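Local coordinates for carboxylesterase (Uncultured bacterium, PDB 5GMX), which hydrolyses carboxylic esters as a family VIII carboxylesterase with a beta-lactamase-like fold, and also acts on oxyimino cephalosporins, at residues 82-87 with 171-176; 185-190 with 201-206. All coordinates share one frame; numbering follows the deposited sequence.

Interaction 1. Residues 82-87 with 171-176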
ATOM      1  N   GLY A  82       2.509  10.861  -6.269  1.00 12.30           N
ATOM      2  CA  GLY A  82       2.739  10.791  -7.690  1.00 13.58           C
ATOM      3  C   GLY A  82       1.783  11.674  -8.456  1.00 14.46           C
ATOM      4  O   GLY A  82       2.193  12.406  -9.369  1.00 13.35           O
ATOM      5  N   VAL A  83       0.509  11.635  -8.067  1.00 12.69           N
ATOM      6  CA  VAL A  83      -0.497  12.405  -8.788  1.00 14.95           C
ATOM      7  C   VAL A  83      -0.179  13.873  -8.582  1.00 16.63           C
ATOM      8  O   VAL A  83      -0.191  14.665  -9.539  1.00 15.81           O
ATOM      9  CB  VAL A  83      -1.933  12.073  -8.324  1.00 17.43           C
ATOM     10  CG1 VAL A  83      -2.936  13.090  -8.871  1.00 19.49           C
ATOM     11  CG2 VAL A  83      -2.301  10.644  -8.744  1.00 14.86           C
ATOM     12  N   LEU A  84       0.162  14.225  -7.343  1.00 10.60           N
ATOM     13  CA  LEU A  84       0.437  15.623  -7.047  1.00 15.68           C
ATOM     14  C   LEU A  84       1.712  16.054  -7.751  1.00 18.71           C
ATOM     15  O   LEU A  84       1.833  17.214  -8.144  1.00 16.35           O
ATOM     16  CB  LEU A  84       0.552  15.865  -5.535  1.00 18.29           C
ATOM     17  CG  LEU A  84      -0.762  15.728  -4.754  1.00 21.43           C
ATOM     18  CD1 LEU A  84      -0.497  15.813  -3.261  1.00 18.71           C
ATOM     19  CD2 LEU A  84      -1.769  16.789  -5.187  1.00 17.78           C
ATOM     20  N   ALA A  85       2.650  15.121  -7.943  1.00 15.48           N
ATOM     21  CA  ALA A  85       3.873  15.504  -8.625  1.00 13.49           C
ATOM     22  C   ALA A  85       3.538  15.735 -10.091  1.00 18.75           C
ATOM     23  O   ALA A  85       4.079  16.641 -10.731  1.00 14.17           O
ATOM     24  CB  ALA A  85       4.949  14.447  -8.464  1.00 15.16           C
ATOM     25  N   ASP A  86       2.587  14.945 -10.596  1.00 20.64           N
ATOM     26  CA  ASP A  86       2.229  14.994 -12.008  1.00 17.84           C
ATOM     27  C   ASP A  86       1.514  16.302 -12.318  1.00 19.63           C
ATOM     28  O   ASP A  86       1.607  16.808 -13.429  1.00 23.10           O
ATOM     29  CB  ASP A  86       1.344  13.798 -12.388  1.00 19.90           C
ATOM     30  CG  ASP A  86       1.138  13.669 -13.896  1.00 26.98           C
ATOM     31  OD1 ASP A  86       2.148  13.644 -14.638  1.00 26.79           O
ATOM     32  OD2 ASP A  86      -0.036  13.604 -14.337  1.00 24.45           O
ATOM     33  N   GLU A  87       0.821  16.854 -11.325  1.00 18.37           N
ATOM     34  CA  GLU A  87       0.148  18.147 -11.472  1.00 20.33           C
ATOM     35  C   GLU A  87       1.106  19.331 -11.306  1.00 20.63           C
ATOM     36  O   GLU A  87       0.711  20.477 -11.489  1.00 18.25           O
ATOM     37  CB  GLU A  87      -0.979  18.296 -10.447  1.00 22.56           C
ATOM     38  CG  GLU A  87      -2.102  17.286 -10.561  1.00 24.56           C
ATOM     39  CD  GLU A  87      -3.073  17.381  -9.386  1.00 34.94           C
ATOM     40  OE1 GLU A  87      -2.911  18.300  -8.551  1.00 34.38           O
ATOM     41  OE2 GLU A  87      -3.988  16.535  -9.289  1.00 44.38           O
ATOM     42  N   GLU A 171       2.137  14.024   4.749  1.00 16.70           N
ATOM     43  CA  GLU A 171       2.269  15.399   5.199  1.00 16.36           C
ATOM     44  C   GLU A 171       2.852  16.253   4.086  1.00 17.94           C
ATOM     45  O   GLU A 171       2.485  17.426   3.942  1.00 15.63           O
ATOM     46  CB  GLU A 171       3.116  15.501   6.466  1.00 15.40           C
ATOM     47  CG  GLU A 171       3.242  16.921   7.026  1.00 21.63           C
ATOM     48  CD  GLU A 171       1.905  17.563   7.428  1.00 22.16           C
ATOM     49  OE1 GLU A 171       0.850  16.892   7.392  1.00 19.87           O
ATOM     50  OE2 GLU A 171       1.916  18.762   7.781  1.00 24.43           O
ATOM     51  N   VAL A 172       3.746  15.682   3.285  1.00 13.39           N
ATOM     52  CA  VAL A 172       4.181  16.437   2.107  1.00 13.98           C
ATOM     53  C   VAL A 172       2.982  16.743   1.192  1.00 18.18           C
ATOM     54  O   VAL A 172       2.755  17.913   0.764  1.00 13.88           O
ATOM     55  CB  VAL A 172       5.258  15.681   1.319  1.00 13.07           C
ATOM     56  CG1 VAL A 172       5.560  16.387   0.002  1.00 19.99           C
ATOM     57  CG2 VAL A 172       6.517  15.561   2.159  1.00 16.65           C
ATOM     58  N   ALA A 173       2.193  15.694   0.948  1.00 16.96           N
ATOM     59  CA  ALA A 173       0.983  15.824   0.135  1.00 16.34           C
ATOM     60  C   ALA A 173       0.029  16.902   0.651  1.00 18.31           C
ATOM     61  O   ALA A 173      -0.518  17.676  -0.135  1.00 17.44           O
ATOM     62  CB  ALA A 173       0.258  14.483   0.060  1.00 13.61           C
ATOM     63  N   ARG A 174      -0.161  16.941   1.967  1.00 15.65           N
ATOM     64  CA  ARG A 174      -1.062  17.892   2.596  1.00 16.87           C
ATOM     65  C   ARG A 174      -0.503  19.296   2.505  1.00 16.22           C
ATOM     66  O   ARG A 174      -1.256  20.248   2.319  1.00 18.65           O
ATOM     67  CB  ARG A 174      -1.310  17.531   4.065  1.00 16.93           C
ATOM     68  CG  ARG A 174      -2.101  16.261   4.290  1.00 19.03           C
ATOM     69  CD  ARG A 174      -2.411  16.051   5.771  1.00 19.89           C
ATOM     70  NE  ARG A 174      -3.312  17.065   6.314  1.00 17.88           N
ATOM     71  CZ  ARG A 174      -2.966  17.969   7.230  1.00 25.99           C
ATOM     72  NH1 ARG A 174      -1.733  17.989   7.714  1.00 21.46           N
ATOM     73  NH2 ARG A 174      -3.858  18.854   7.669  1.00 26.50           N
ATOM     74  N   ARG A 175       0.815  19.428   2.647  1.00 16.02           N
ATOM     75  CA  ARG A 175       1.425  20.755   2.622  1.00 18.87           C
ATOM     76  C   ARG A 175       1.316  21.410   1.255  1.00 22.51           C
ATOM     77  O   ARG A 175       1.076  22.619   1.176  1.00 20.23           O
ATOM     78  CB  ARG A 175       2.901  20.717   3.029  1.00 17.50           C
ATOM     79  CG  ARG A 175       3.164  20.341   4.474  1.00 19.08           C
ATOM     80  CD  ARG A 175       2.695  21.399   5.448  1.00 22.62           C
ATOM     81  NE  ARG A 175       2.886  20.953   6.828  1.00 25.57           N
ATOM     82  CZ  ARG A 175       3.603  21.608   7.735  1.00 25.99           C
ATOM     83  NH1 ARG A 175       4.190  22.760   7.418  1.00 23.18           N
ATOM     84  NH2 ARG A 175       3.718  21.122   8.963  1.00 24.69           N
ATOM     85  N   VAL A 176       1.478  20.642   0.175  1.00 16.85           N
ATOM     86  CA  VAL A 176       1.390  21.295  -1.138  1.00 20.44           C
ATOM     87  C   VAL A 176      -0.052  21.516  -1.595  1.00 21.64           C
ATOM     88  O   VAL A 176      -0.290  22.122  -2.645  1.00 20.64           O
ATOM     89  CB  VAL A 176       2.134  20.515  -2.243  1.00 19.87           C
ATOM     90  CG1 VAL A 176       3.584  20.287  -1.836  1.00 19.20           C
ATOM     91  CG2 VAL A 176       1.434  19.203  -2.563  1.00 15.16           C
TER

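Interaction 2. Residues 185-190 with 201-206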
ATOM      1  N   GLN A 185      -8.606  11.933   2.328  1.00 13.71           N
ATOM      2  CA  GLN A 185      -9.501  12.646   1.423  1.00 16.86           C
ATOM      3  C   GLN A 185      -8.822  12.960   0.095  1.00 16.18           C
ATOM      4  O   GLN A 185      -9.480  13.023  -0.939  1.00 19.31           O
ATOM      5  CB  GLN A 185     -10.024  13.928   2.064  1.00 19.29           C
ATOM      6  CG  GLN A 185     -10.758  13.725   3.367  1.00 23.39           C
ATOM      7  CD  GLN A 185     -10.979  15.046   4.091  1.00 42.45           C
ATOM      8  OE1 GLN A 185     -11.402  16.035   3.483  1.00 41.96           O
ATOM      9  NE2 GLN A 185     -10.667  15.076   5.388  1.00 35.48           N
ATOM     10  N   LEU A 186      -7.521  13.219   0.128  1.00 14.64           N
ATOM     11  CA  LEU A 186      -6.765  13.403  -1.106  1.00 15.61           C
ATOM     12  C   LEU A 186      -6.758  12.108  -1.913  1.00 12.81           C
ATOM     13  O   LEU A 186      -6.914  12.132  -3.130  1.00 15.63           O
ATOM     14  CB  LEU A 186      -5.342  13.857  -0.811  1.00 12.51           C
ATOM     15  CG  LEU A 186      -5.174  15.290  -0.337  1.00 19.74           C
ATOM     16  CD1 LEU A 186      -3.746  15.514   0.173  1.00 20.85           C
ATOM     17  CD2 LEU A 186      -5.510  16.246  -1.488  1.00 15.20           C
ATOM     18  N   PHE A 187      -6.592  10.977  -1.234  1.00 15.41           N
ATOM     19  CA  PHE A 187      -6.656   9.688  -1.918  1.00 14.60           C
ATOM     20  C   PHE A 187      -8.065   9.450  -2.492  1.00 13.16           C
ATOM     21  O   PHE A 187      -8.214   9.049  -3.644  1.00 15.28           O
ATOM     22  CB  PHE A 187      -6.256   8.544  -0.982  1.00  9.08           C
ATOM     23  CG  PHE A 187      -6.446   7.181  -1.589  1.00 15.19           C
ATOM     24  CD1 PHE A 187      -5.507   6.661  -2.470  1.00 15.66           C
ATOM     25  CD2 PHE A 187      -7.568   6.423  -1.288  1.00 15.73           C
ATOM     26  CE1 PHE A 187      -5.686   5.407  -3.032  1.00 16.75           C
ATOM     27  CE2 PHE A 187      -7.756   5.174  -1.847  1.00 12.55           C
ATOM     28  CZ  PHE A 187      -6.814   4.664  -2.722  1.00 15.75           C
ATOM     29  N   ALA A 188      -9.091   9.704  -1.690  1.00 13.11           N
ATOM     30  CA  ALA A 188     -10.471   9.582  -2.167  1.00 17.68           C
ATOM     31  C   ALA A 188     -10.722  10.423  -3.417  1.00 21.20           C
ATOM     32  O   ALA A 188     -11.238   9.917  -4.410  1.00 19.58           O
ATOM     33  CB  ALA A 188     -11.457   9.986  -1.076  1.00 12.63           C
ATOM     34  N   GLU A 189     -10.335  11.696  -3.374  1.00 15.86           N
ATOM     35  CA  GLU A 189     -10.704  12.642  -4.428  1.00 21.30           C
ATOM     36  C   GLU A 189      -9.841  12.557  -5.678  1.00 20.17           C
ATOM     37  O   GLU A 189     -10.331  12.754  -6.787  1.00 21.84           O
ATOM     38  CB  GLU A 189     -10.681  14.081  -3.886  1.00 22.32           C
ATOM     39  CG  GLU A 189     -11.868  14.392  -2.960  1.00 35.17           C
ATOM     40  CD  GLU A 189     -11.790  15.762  -2.296  1.00 51.62           C
ATOM     41  OE1 GLU A 189     -10.801  16.490  -2.531  1.00 56.51           O
ATOM     42  OE2 GLU A 189     -12.719  16.104  -1.527  1.00 51.49           O
ATOM     43  N   LYS A 190      -8.559  12.262  -5.511  1.00 21.04           N
ATOM     44  CA  LYS A 190      -7.652  12.309  -6.646  1.00 20.94           C
ATOM     45  C   LYS A 190      -7.292  10.947  -7.226  1.00 20.07           C
ATOM     46  O   LYS A 190      -6.850  10.868  -8.359  1.00 17.29           O
ATOM     47  CB  LYS A 190      -6.380  13.061  -6.265  1.00 20.19           C
ATOM     48  CG  LYS A 190      -6.643  14.530  -5.994  1.00 22.96           C
ATOM     49  CD  LYS A 190      -5.373  15.292  -5.722  1.00 29.93           C
ATOM     50  CE  LYS A 190      -5.632  16.788  -5.786  1.00 32.80           C
ATOM     51  NZ  LYS A 190      -5.993  17.199  -7.173  1.00 33.92           N
ATOM     52  N   TYR A 201     -11.741   1.063  -1.337  1.00 12.05           N
ATOM     53  CA  TYR A 201     -10.493   1.315  -0.607  1.00 13.88           C
ATOM     54  C   TYR A 201     -10.545   2.641   0.148  1.00 14.36           C
ATOM     55  O   TYR A 201     -10.741   3.705  -0.446  1.00 15.76           O
ATOM     56  CB  TYR A 201      -9.275   1.303  -1.542  1.00 10.97           C
ATOM     57  CG  TYR A 201      -7.998   0.973  -0.801  1.00 13.50           C
ATOM     58  CD1 TYR A 201      -7.325   1.936  -0.061  1.00 12.85           C
ATOM     59  CD2 TYR A 201      -7.483  -0.303  -0.818  1.00 16.98           C
ATOM     60  CE1 TYR A 201      -6.165   1.628   0.639  1.00 16.52           C
ATOM     61  CE2 TYR A 201      -6.324  -0.621  -0.122  1.00 19.28           C
ATOM     62  CZ  TYR A 201      -5.667   0.343   0.599  1.00 20.52           C
ATOM     63  OH  TYR A 201      -4.509  -0.000   1.282  1.00 15.47           O
ATOM     64  N   TYR A 202     -10.330   2.566   1.457  1.00 11.59           N
ATOM     65  CA  TYR A 202     -10.403   3.727   2.335  1.00 13.54           C
ATOM     66  C   TYR A 202      -9.132   3.896   3.173  1.00 11.67           C
ATOM     67  O   TYR A 202      -8.563   2.923   3.657  1.00 12.35           O
ATOM     68  CB  TYR A 202     -11.593   3.611   3.298  1.00 10.60           C
ATOM     69  CG  TYR A 202     -12.953   3.465   2.655  1.00 17.26           C
ATOM     70  CD1 TYR A 202     -13.389   2.236   2.171  1.00 11.90           C
ATOM     71  CD2 TYR A 202     -13.822   4.551   2.564  1.00 15.42           C
ATOM     72  CE1 TYR A 202     -14.644   2.103   1.585  1.00 15.15           C
ATOM     73  CE2 TYR A 202     -15.077   4.419   1.993  1.00 14.20           C
ATOM     74  CZ  TYR A 202     -15.480   3.198   1.504  1.00 17.37           C
ATOM     75  OH  TYR A 202     -16.734   3.058   0.937  1.00 17.79           O
ATOM     76  N   ILE A 203      -8.708   5.139   3.348  1.00 12.74           N
ATOM     77  CA  ILE A 203      -7.724   5.470   4.365  1.00 16.57           C
ATOM     78  C   ILE A 203      -8.427   6.387   5.344  1.00 13.94           C
ATOM     79  O   ILE A 203      -8.654   7.561   5.051  1.00 15.91           O
ATOM     80  CB  ILE A 203      -6.471   6.132   3.776  1.00 12.57           C
ATOM     81  CG1 ILE A 203      -5.840   5.218   2.719  1.00 11.54           C
ATOM     82  CG2 ILE A 203      -5.463   6.442   4.888  1.00 14.08           C
ATOM     83  CD1 ILE A 203      -4.769   5.890   1.884  1.00 15.87           C
ATOM     84  N   GLY A 204      -8.805   5.832   6.493  1.00 17.18           N
ATOM     85  CA  GLY A 204      -9.747   6.494   7.376  1.00 16.66           C
ATOM     86  C   GLY A 204     -11.134   6.026   6.974  1.00 17.24           C
ATOM     87  O   GLY A 204     -11.719   6.546   6.025  1.00 18.14           O
ATOM     88  N   LEU A 205     -11.645   5.008   7.659  1.00 16.54           N
ATOM     89  CA  LEU A 205     -12.923   4.416   7.277  1.00 17.43           C
ATOM     90  C   LEU A 205     -14.105   5.114   7.962  1.00 18.12           C
ATOM     91  O   LEU A 205     -14.186   5.131   9.192  1.00 19.92           O
ATOM     92  CB  LEU A 205     -12.930   2.922   7.609  1.00 16.52           C
ATOM     93  CG  LEU A 205     -14.149   2.157   7.097  1.00 18.96           C
ATOM     94  CD1 LEU A 205     -14.090   2.030   5.577  1.00 15.20           C
ATOM     95  CD2 LEU A 205     -14.240   0.806   7.760  1.00 18.27           C
ATOM     96  N   PRO A 206     -15.025   5.691   7.169  1.00 18.45           N
ATOM     97  CA  PRO A 206     -16.242   6.314   7.725  1.00 22.25           C
ATOM     98  C   PRO A 206     -17.071   5.315   8.537  1.00 19.97           C
ATOM     99  O   PRO A 206     -17.162   4.156   8.136  1.00 19.57           O
ATOM    100  CB  PRO A 206     -17.016   6.770   6.476  1.00 17.85           C
ATOM    101  CG  PRO A 206     -15.980   6.863   5.386  1.00 22.35           C
ATOM    102  CD  PRO A 206     -14.984   5.769   5.696  1.00 17.99           C
TER

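Interaction 1. Residues 82-87 with 171-176
The L84 side chain meets A173 and V176 by way of two torsions: the first (chi1 -69°) sets CG beside the backbone N and anti to the carbonyl carbon, and the second (chi2 173°) extends CD1 away from CA. Within segment 82-87 this methyl makes all the close contacts. L84 CD1 rests 3.7 Å from A173 CB and 3.6 Å from A173 O, so it covers backbone of the partner helix as well as a methyl. One turn on, V176 adds the other touch: its CG2 branch, held between the backbone N and the carbonyl carbon, lies 4.0 Å from L84 CD1. No hydrogen bond bridges the contact; between segments 82-87 and 171-176 the nearest CA atoms, L84 and A173, lie 7.2 Å apart, and one leucine methyl spans the gap. Behind this apolar join, E171 gathers both neighbouring arginines into a salt-bridge network. R174 NH1 reaches the syn lone pair of E171 OE1 at 2.8 Å, while R175 NE gives a nearly straight bond (170°) to E171 OE2 at 2.6 Å, on the anti side and tilted from the carboxylate plane. Each oxygen is thus gripped in the plane of a guanidinium, which should fix the carboxylate's rotation and probably favours its ionised form; W138 also bonds OE1, and R175 NH1 pairs with E102. In the fold, the contact joins helix 72-86 to helix 165-175. Helix 183-192 adjoins both, touching L84 through K190 and A173 through L183 and L186, while helix 96-99 meets V176 through Y99.

Interaction 2. Residues 185-190 with 201-206
F187 and Y201 form the aromatic part of this contact, an oblique pair with ring centroids 5.7 Å apart and planes at 63°. The touching is done by the far end of the phenylalanine: F187 CE2 comes to 3.7 Å from Y201 CD1. Swinging CG opposite the backbone N (chi1 174°) carries the F187 ring out from its helix to the strand. A contact of a second kind involves the backbone, since Y201 O sits 3.6 Å from F187 CE2, at the ring's edge and near its plane, where its polarised C-H groups lie. An aliphatic group on an aromatic face supplies the third: I203 CD1 lies over one face of the F187 ring, 4.1 Å from F187 CG. The ring is therefore met at both face and edge, and all three residues are buried. Beyond the contact, Y201 OH is hydrogen-bonded to T69 and T73, and M76 of helix 72-86 touches both aromatic side chains. The arrangement is a worked case of helix-on-sheet packing in a beta-lactamase-like fold: helix 183-192 sets F187 against I203 and against Y201 of the outer strand 201-202 in a three-stranded antiparallel sheet, with the Y201 side chain near, but not touching, residues of the probable SxxK site.

Interactions 1 and 2 have their centres 15 Å apart, and helix 183-192, which carries one side of interaction 2, packs on both segments of interaction 1. E87 OE2 of the first forms a salt bridge with K190 NZ of the second at 3.0 Å, and alongside that bridge L84 CD2 packs 3.9 Å from K190 CE. L186 CD1 likewise comes to 3.9 Å from A173 O. Both contacts relate to the pocket through helix 72-86, which starts just after the ligand-lining S71 and includes K74, its partner in the probable SxxK pair. Interaction 1 falls at the far end of this helix; interaction 2 lies nearer the pocket, the Y201 side chain being about 10 Å from bound phenylmethanesulfonic acid.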